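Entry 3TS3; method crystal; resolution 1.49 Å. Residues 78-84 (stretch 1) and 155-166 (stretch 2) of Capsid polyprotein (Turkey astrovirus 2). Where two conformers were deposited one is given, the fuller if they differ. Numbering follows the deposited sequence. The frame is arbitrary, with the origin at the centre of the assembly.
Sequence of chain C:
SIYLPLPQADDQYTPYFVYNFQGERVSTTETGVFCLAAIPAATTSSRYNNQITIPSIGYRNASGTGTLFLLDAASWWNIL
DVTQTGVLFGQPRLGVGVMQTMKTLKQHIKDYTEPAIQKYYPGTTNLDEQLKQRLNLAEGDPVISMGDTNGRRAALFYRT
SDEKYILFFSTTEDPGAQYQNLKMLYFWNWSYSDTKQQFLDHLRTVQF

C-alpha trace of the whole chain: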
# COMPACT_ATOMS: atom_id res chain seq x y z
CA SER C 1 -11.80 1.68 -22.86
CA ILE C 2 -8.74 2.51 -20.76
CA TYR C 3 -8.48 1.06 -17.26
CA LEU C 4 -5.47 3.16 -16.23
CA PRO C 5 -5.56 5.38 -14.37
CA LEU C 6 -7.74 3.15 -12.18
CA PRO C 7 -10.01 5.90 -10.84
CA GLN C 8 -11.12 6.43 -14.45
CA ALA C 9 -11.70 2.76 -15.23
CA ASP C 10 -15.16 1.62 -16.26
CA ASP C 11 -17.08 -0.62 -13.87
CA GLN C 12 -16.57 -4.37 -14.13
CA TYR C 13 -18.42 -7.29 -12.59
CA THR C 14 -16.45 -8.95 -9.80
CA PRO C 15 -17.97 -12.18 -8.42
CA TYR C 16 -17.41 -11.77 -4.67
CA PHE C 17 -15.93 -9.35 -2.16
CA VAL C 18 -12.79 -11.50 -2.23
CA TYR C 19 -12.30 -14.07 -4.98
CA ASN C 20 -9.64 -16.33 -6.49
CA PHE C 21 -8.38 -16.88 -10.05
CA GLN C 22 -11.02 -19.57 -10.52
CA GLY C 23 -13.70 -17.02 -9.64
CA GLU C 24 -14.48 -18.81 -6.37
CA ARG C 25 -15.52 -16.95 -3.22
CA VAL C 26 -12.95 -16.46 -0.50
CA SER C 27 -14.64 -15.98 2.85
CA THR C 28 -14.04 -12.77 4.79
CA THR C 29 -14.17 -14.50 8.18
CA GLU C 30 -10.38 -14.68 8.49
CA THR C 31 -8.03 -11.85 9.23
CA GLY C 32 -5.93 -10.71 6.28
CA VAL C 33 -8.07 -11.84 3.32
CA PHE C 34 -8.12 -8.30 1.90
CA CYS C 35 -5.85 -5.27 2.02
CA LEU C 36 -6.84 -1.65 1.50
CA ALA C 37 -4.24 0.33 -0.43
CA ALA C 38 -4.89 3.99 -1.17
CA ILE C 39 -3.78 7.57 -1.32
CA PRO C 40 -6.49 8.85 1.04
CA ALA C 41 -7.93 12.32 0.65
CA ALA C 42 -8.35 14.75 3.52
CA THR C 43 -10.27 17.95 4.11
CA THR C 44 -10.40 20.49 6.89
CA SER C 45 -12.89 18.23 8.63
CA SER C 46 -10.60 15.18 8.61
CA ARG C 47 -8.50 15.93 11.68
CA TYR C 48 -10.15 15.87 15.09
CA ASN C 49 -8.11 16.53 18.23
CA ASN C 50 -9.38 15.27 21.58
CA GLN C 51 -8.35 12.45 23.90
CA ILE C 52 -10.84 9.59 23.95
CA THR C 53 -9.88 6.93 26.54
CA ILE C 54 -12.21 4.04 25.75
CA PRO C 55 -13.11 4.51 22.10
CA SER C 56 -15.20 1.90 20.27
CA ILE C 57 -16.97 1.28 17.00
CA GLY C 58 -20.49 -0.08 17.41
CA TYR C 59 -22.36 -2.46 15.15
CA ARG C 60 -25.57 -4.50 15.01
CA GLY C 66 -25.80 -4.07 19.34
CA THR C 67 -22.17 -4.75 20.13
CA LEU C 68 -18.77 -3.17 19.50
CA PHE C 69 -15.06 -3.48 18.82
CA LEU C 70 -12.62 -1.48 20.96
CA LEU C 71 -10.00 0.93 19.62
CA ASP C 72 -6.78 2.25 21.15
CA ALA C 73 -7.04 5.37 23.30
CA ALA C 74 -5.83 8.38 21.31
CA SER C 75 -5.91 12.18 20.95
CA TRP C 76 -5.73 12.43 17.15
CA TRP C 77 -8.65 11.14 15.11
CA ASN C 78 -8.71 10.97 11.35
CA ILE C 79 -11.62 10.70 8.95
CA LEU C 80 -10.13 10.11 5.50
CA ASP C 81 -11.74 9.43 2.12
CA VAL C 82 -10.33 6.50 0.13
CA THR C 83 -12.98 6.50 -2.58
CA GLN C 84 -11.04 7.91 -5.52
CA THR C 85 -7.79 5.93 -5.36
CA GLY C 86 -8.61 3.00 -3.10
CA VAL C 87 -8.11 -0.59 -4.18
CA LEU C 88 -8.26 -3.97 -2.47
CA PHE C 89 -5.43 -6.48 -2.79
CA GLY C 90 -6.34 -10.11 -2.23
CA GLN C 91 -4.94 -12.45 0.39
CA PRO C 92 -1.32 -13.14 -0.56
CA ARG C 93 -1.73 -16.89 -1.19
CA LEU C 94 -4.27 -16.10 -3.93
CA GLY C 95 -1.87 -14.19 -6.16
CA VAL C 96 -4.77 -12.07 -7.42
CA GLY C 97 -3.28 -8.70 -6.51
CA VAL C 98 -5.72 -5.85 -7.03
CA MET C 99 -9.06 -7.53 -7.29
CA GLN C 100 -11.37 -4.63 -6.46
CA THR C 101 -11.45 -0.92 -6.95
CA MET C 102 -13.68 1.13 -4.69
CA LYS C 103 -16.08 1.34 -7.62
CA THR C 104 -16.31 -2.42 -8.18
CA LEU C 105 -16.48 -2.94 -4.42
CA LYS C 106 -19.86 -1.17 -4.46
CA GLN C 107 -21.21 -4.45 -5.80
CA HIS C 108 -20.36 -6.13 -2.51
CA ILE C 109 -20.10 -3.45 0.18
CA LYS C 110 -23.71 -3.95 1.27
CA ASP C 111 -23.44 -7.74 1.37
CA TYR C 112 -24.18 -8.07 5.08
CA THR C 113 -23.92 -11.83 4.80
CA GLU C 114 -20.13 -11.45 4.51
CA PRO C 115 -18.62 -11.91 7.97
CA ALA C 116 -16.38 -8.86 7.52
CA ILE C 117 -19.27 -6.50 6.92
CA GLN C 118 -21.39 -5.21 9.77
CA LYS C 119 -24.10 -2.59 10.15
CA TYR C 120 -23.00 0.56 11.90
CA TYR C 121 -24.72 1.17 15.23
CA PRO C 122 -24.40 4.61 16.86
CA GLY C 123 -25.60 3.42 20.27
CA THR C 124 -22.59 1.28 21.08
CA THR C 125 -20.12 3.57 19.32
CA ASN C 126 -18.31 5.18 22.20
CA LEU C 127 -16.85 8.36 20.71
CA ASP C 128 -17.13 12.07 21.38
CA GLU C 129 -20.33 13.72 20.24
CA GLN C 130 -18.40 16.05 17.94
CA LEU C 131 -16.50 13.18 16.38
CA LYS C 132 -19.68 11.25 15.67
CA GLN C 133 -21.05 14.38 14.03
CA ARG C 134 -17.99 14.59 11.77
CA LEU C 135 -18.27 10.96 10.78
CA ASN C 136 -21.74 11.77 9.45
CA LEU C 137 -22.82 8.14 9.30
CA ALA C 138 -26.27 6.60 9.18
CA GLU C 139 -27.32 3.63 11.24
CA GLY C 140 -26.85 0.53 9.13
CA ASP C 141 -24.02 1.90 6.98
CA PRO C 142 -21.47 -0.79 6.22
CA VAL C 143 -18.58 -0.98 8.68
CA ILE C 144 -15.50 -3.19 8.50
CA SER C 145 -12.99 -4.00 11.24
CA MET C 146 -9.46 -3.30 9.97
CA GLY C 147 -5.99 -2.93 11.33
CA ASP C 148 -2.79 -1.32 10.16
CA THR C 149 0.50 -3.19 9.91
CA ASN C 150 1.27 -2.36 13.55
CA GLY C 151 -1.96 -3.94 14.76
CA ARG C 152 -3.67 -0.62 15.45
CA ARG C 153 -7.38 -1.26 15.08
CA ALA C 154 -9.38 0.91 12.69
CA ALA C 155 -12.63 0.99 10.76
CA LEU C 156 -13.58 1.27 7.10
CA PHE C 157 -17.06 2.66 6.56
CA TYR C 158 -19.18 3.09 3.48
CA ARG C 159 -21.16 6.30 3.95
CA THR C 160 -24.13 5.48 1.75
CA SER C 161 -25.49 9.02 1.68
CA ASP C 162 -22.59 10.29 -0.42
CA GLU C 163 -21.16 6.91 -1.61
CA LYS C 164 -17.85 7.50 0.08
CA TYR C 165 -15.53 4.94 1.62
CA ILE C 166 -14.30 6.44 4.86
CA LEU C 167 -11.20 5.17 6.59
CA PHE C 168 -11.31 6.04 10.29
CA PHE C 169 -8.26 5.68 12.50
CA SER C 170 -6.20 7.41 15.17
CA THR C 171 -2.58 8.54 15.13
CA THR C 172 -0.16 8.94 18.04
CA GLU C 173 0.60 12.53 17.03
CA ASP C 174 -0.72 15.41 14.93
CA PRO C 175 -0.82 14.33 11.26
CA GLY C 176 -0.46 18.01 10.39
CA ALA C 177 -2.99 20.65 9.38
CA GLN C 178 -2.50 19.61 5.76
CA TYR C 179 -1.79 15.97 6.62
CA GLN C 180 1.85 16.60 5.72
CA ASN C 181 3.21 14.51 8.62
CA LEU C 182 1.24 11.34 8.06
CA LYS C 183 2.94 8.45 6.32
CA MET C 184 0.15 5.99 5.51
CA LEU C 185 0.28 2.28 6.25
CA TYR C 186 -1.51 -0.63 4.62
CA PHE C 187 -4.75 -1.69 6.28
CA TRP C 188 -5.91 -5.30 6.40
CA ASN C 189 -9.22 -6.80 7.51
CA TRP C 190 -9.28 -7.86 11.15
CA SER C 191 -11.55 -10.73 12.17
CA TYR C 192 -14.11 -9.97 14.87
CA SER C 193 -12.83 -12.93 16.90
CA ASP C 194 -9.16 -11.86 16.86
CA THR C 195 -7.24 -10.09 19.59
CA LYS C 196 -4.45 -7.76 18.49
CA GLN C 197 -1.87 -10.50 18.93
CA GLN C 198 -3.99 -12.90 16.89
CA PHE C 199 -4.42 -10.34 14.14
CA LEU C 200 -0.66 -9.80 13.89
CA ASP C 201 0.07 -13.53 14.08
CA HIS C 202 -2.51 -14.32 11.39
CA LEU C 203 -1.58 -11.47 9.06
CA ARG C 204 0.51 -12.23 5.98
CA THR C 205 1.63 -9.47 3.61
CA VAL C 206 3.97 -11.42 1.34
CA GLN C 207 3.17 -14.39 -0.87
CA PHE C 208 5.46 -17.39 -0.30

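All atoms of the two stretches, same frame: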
# COMPACT_ATOMS: atom_id res chain seq x y z
N ASN C 78 -8.76 10.66 12.76
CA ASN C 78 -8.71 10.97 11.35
C ASN C 78 -9.83 10.34 10.56
O ASN C 78 -10.03 9.15 10.61
CB ASN C 78 -7.36 10.50 10.81
CG ASN C 78 -6.20 11.07 11.61
OD1 ASN C 78 -5.78 12.18 11.38
ND2 ASN C 78 -5.69 10.30 12.55
N ILE C 79 -10.57 11.17 9.83
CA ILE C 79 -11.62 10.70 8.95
C ILE C 79 -11.14 10.99 7.53
O ILE C 79 -11.20 12.12 7.07
CB ILE C 79 -12.92 11.47 9.23
CG1 ILE C 79 -13.28 11.39 10.72
CG2 ILE C 79 -14.06 10.92 8.40
CD1 ILE C 79 -14.39 12.32 11.14
N LEU C 80 -10.69 9.95 6.84
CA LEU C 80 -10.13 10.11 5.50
C LEU C 80 -10.98 9.41 4.44
O LEU C 80 -11.62 8.42 4.71
CB LEU C 80 -8.69 9.60 5.45
CG LEU C 80 -7.69 10.27 6.38
CD1 LEU C 80 -6.29 9.81 6.02
CD2 LEU C 80 -7.79 11.78 6.28
N ASP C 81 -10.96 9.96 3.23
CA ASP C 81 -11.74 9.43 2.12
C ASP C 81 -10.82 8.62 1.21
O ASP C 81 -9.83 9.13 0.72
CB ASP C 81 -12.33 10.62 1.35
CG ASP C 81 -13.07 10.22 0.10
OD1 ASP C 81 -13.51 9.07 -0.00
OD2 ASP C 81 -13.23 11.09 -0.77
N VAL C 82 -11.14 7.34 1.01
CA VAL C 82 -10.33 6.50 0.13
C VAL C 82 -11.07 6.14 -1.16
O VAL C 82 -10.64 5.29 -1.90
CB VAL C 82 -9.83 5.23 0.85
CG1 VAL C 82 -8.84 5.61 1.94
CG2 VAL C 82 -10.99 4.43 1.42
N THR C 83 -12.16 6.84 -1.43
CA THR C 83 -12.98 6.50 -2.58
C THR C 83 -12.31 6.62 -3.95
O THR C 83 -12.46 5.75 -4.79
CB THR C 83 -14.25 7.38 -2.61
OG1 THR C 83 -14.85 7.40 -1.32
CG2 THR C 83 -15.24 6.86 -3.63
N GLN C 84 -11.62 7.73 -4.20
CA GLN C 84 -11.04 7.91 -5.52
C GLN C 84 -9.93 6.93 -5.91
O GLN C 84 -9.94 6.39 -7.00
CB GLN C 84 -10.55 9.35 -5.69
CG GLN C 84 -10.04 9.64 -7.11
CD GLN C 84 -9.85 11.11 -7.38
OE1 GLN C 84 -9.37 11.85 -6.54
NE2 GLN C 84 -10.23 11.54 -8.57
N ALA C 155 -11.39 1.35 11.41
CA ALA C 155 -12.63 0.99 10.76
C ALA C 155 -12.72 1.56 9.36
O ALA C 155 -12.32 2.68 9.13
CB ALA C 155 -13.81 1.46 11.58
N LEU C 156 -13.27 0.78 8.44
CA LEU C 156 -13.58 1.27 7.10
C LEU C 156 -15.09 1.31 7.00
O LEU C 156 -15.76 0.30 7.20
CB LEU C 156 -12.99 0.35 6.03
CG LEU C 156 -13.32 0.65 4.56
CD1 LEU C 156 -12.75 1.98 4.12
CD2 LEU C 156 -12.82 -0.47 3.67
N PHE C 157 -15.63 2.48 6.68
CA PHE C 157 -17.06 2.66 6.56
C PHE C 157 -17.41 2.93 5.10
O PHE C 157 -16.59 3.42 4.34
CB PHE C 157 -17.54 3.89 7.34
CG PHE C 157 -17.36 3.82 8.83
CD1 PHE C 157 -18.25 3.13 9.62
CD2 PHE C 157 -16.34 4.52 9.44
CE1 PHE C 157 -18.10 3.09 10.99
CE2 PHE C 157 -16.19 4.49 10.80
CZ PHE C 157 -17.07 3.77 11.58
N TYR C 158 -18.64 2.62 4.74
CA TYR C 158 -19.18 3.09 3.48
C TYR C 158 -20.31 4.03 3.88
O TYR C 158 -21.33 3.58 4.40
CB TYR C 158 -19.69 1.94 2.62
CG TYR C 158 -20.17 2.38 1.25
CD1 TYR C 158 -19.32 2.98 0.35
CD2 TYR C 158 -21.48 2.17 0.86
CE1 TYR C 158 -19.75 3.38 -0.89
CE2 TYR C 158 -21.92 2.56 -0.38
CZ TYR C 158 -21.05 3.16 -1.26
OH TYR C 158 -21.48 3.56 -2.50
N ARG C 159 -20.13 5.32 3.63
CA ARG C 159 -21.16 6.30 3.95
C ARG C 159 -22.08 6.36 2.75
O ARG C 159 -21.80 7.03 1.77
CB ARG C 159 -20.55 7.67 4.25
CG ARG C 159 -21.57 8.71 4.74
CD ARG C 159 -21.02 10.13 4.71
NE ARG C 159 -19.96 10.36 5.68
CZ ARG C 159 -18.80 10.94 5.41
NH1 ARG C 159 -18.52 11.34 4.18
NH2 ARG C 159 -17.91 11.10 6.37
N THR C 160 -23.20 5.66 2.85
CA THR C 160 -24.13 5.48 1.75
C THR C 160 -24.70 6.78 1.22
O THR C 160 -24.96 6.90 0.04
CB THR C 160 -25.27 4.52 2.13
OG1 THR C 160 -26.03 5.07 3.20
CG2 THR C 160 -24.73 3.18 2.56
N SER C 161 -24.87 7.77 2.09
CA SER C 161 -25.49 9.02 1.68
C SER C 161 -24.72 9.72 0.58
O SER C 161 -25.32 10.32 -0.30
CB SER C 161 -25.67 9.96 2.87
OG SER C 161 -24.42 10.30 3.46
N ASP C 162 -23.39 9.70 0.65
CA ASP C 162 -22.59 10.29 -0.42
C ASP C 162 -21.68 9.29 -1.15
O ASP C 162 -20.78 9.69 -1.88
CB ASP C 162 -21.81 11.51 0.07
CG ASP C 162 -20.86 11.19 1.19
OD1 ASP C 162 -20.74 10.00 1.50
OD2 ASP C 162 -20.24 12.12 1.74
N GLU C 163 -21.90 8.00 -0.94
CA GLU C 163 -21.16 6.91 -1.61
C GLU C 163 -19.68 7.02 -1.45
O GLU C 163 -18.91 6.77 -2.36
CB GLU C 163 -21.57 6.79 -3.08
CG GLU C 163 -23.05 6.53 -3.26
CD GLU C 163 -23.44 6.16 -4.67
OE1 GLU C 163 -22.57 5.69 -5.44
OE2 GLU C 163 -24.63 6.31 -5.00
N LYS C 164 -19.26 7.35 -0.23
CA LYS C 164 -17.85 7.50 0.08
C LYS C 164 -17.35 6.42 1.02
O LYS C 164 -18.02 6.07 1.98
CB LYS C 164 -17.56 8.87 0.70
CG LYS C 164 -17.52 10.03 -0.28
CD LYS C 164 -16.92 11.24 0.41
CE LYS C 164 -16.95 12.46 -0.48
NZ LYS C 164 -16.42 13.64 0.23
N TYR C 165 -16.16 5.90 0.74
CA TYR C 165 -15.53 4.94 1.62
C TYR C 165 -14.67 5.75 2.57
O TYR C 165 -13.78 6.48 2.16
CB TYR C 165 -14.64 3.98 0.83
CG TYR C 165 -15.39 3.00 -0.04
CD1 TYR C 165 -15.79 3.33 -1.32
CD2 TYR C 165 -15.66 1.73 0.42
CE1 TYR C 165 -16.46 2.43 -2.10
CE2 TYR C 165 -16.33 0.83 -0.35
CZ TYR C 165 -16.72 1.19 -1.62
OH TYR C 165 -17.38 0.28 -2.38
N ILE C 166 -14.96 5.64 3.86
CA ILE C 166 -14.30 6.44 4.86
C ILE C 166 -13.41 5.58 5.73
O ILE C 166 -13.87 4.67 6.38
CB ILE C 166 -15.34 7.12 5.76
CG1 ILE C 166 -16.29 7.97 4.92
CG2 ILE C 166 -14.67 7.94 6.84
CD1 ILE C 166 -15.60 9.10 4.20

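Residues 78-84 of the turkey astrovirus 2 capsid polyprotein pack against residues 155-166. The end of strand 78-81 runs antiparallel to strand 164-166, with 144° between their N-to-C directions and a closest approach of 5.7 Å between axes. Stretch 2 is itself a hairpin. Its two strands are tied by Phe157 N to Ile166 O and Ile166 N to Phe157 O, both 2.8 Å, and by Arg159 N to Lys164 O, also 2.8 Å, so strand 164-166 lies between strand 155-159 and stretch 1. Across the stretches, Asp81 and Ile166 form an antiparallel non-hydrogen-bonded pair, their CA atoms 4.8 Å apart and their side chains on the same face of the sheet.

Two hydrogen bonds join the stretches, and both involve the backbone of Tyr165. Val82 N donates to Tyr165 O at 3.0 Å with a nearly straight angle of 167°, just beyond the last residue of strand 78-81. One residue further on, a side chain takes over the acceptor role: Tyr165 N donates to Thr83 OG1 at 2.9 Å and 156°. The hydroxyl of Thr83 also donates, from OG1 to Asp81 OD1 at 2.5 Å, and Thr83 N reaches the same Asp81 OD1 at 3.0 Å. Asp81 thus holds both the backbone and the hydroxyl of Thr83 while that hydroxyl receives the Tyr165 amide. Thr83 OG1 also sits at the edge of the Tyr165 ring, near its plane. Two CA-H...O contacts supplement these bonds where the strands pair: Ile166 CA lies 3.3 Å from Leu80 O, and Asp81 CA lies 3.6 Å from Tyr165 O.

Among the charged groups, Asp81 OD2 and Lys164 NZ are 4.2 Å apart, beyond salt-bridge range, so their opposite charges attract without a direct bond. The extended Lys164 chain also brings its methylene CD to 3.9 Å from Asp81 OD2. By contrast, Asp81 OD1 approaches Tyr165 O to 3.4 Å; both are acceptors and no bond forms, but the two donors of Thr83 serve this carboxylate oxygen. Within stretch 2, a salt bridge from Arg159 NH1 to Asp162 OD2 at 3.1 Å braces the turn, and the edge of the Arg159 guanidinium faces Ile79, with Arg159 NH2 4.4 Å from Ile79 CG2.

The apolar contacts begin with Ile79 CG2, which meets Ile166 CG2 at 3.4 Å, a tight contact between the branched side chains of two buried residues. Val82 CG2 packs 3.7 Å from Tyr165 CB and 4.0 Å from Leu156 CD1; the end of Leu156 comes nearer to stretch 1 than its CA-to-CB direction, which is sideways, would suggest. Val82 therefore touches both strands of the hairpin. Leu80 points away from stretch 2 and contributes through its carbonyl instead. Together the two stretches bury 386 Å², counting both sides.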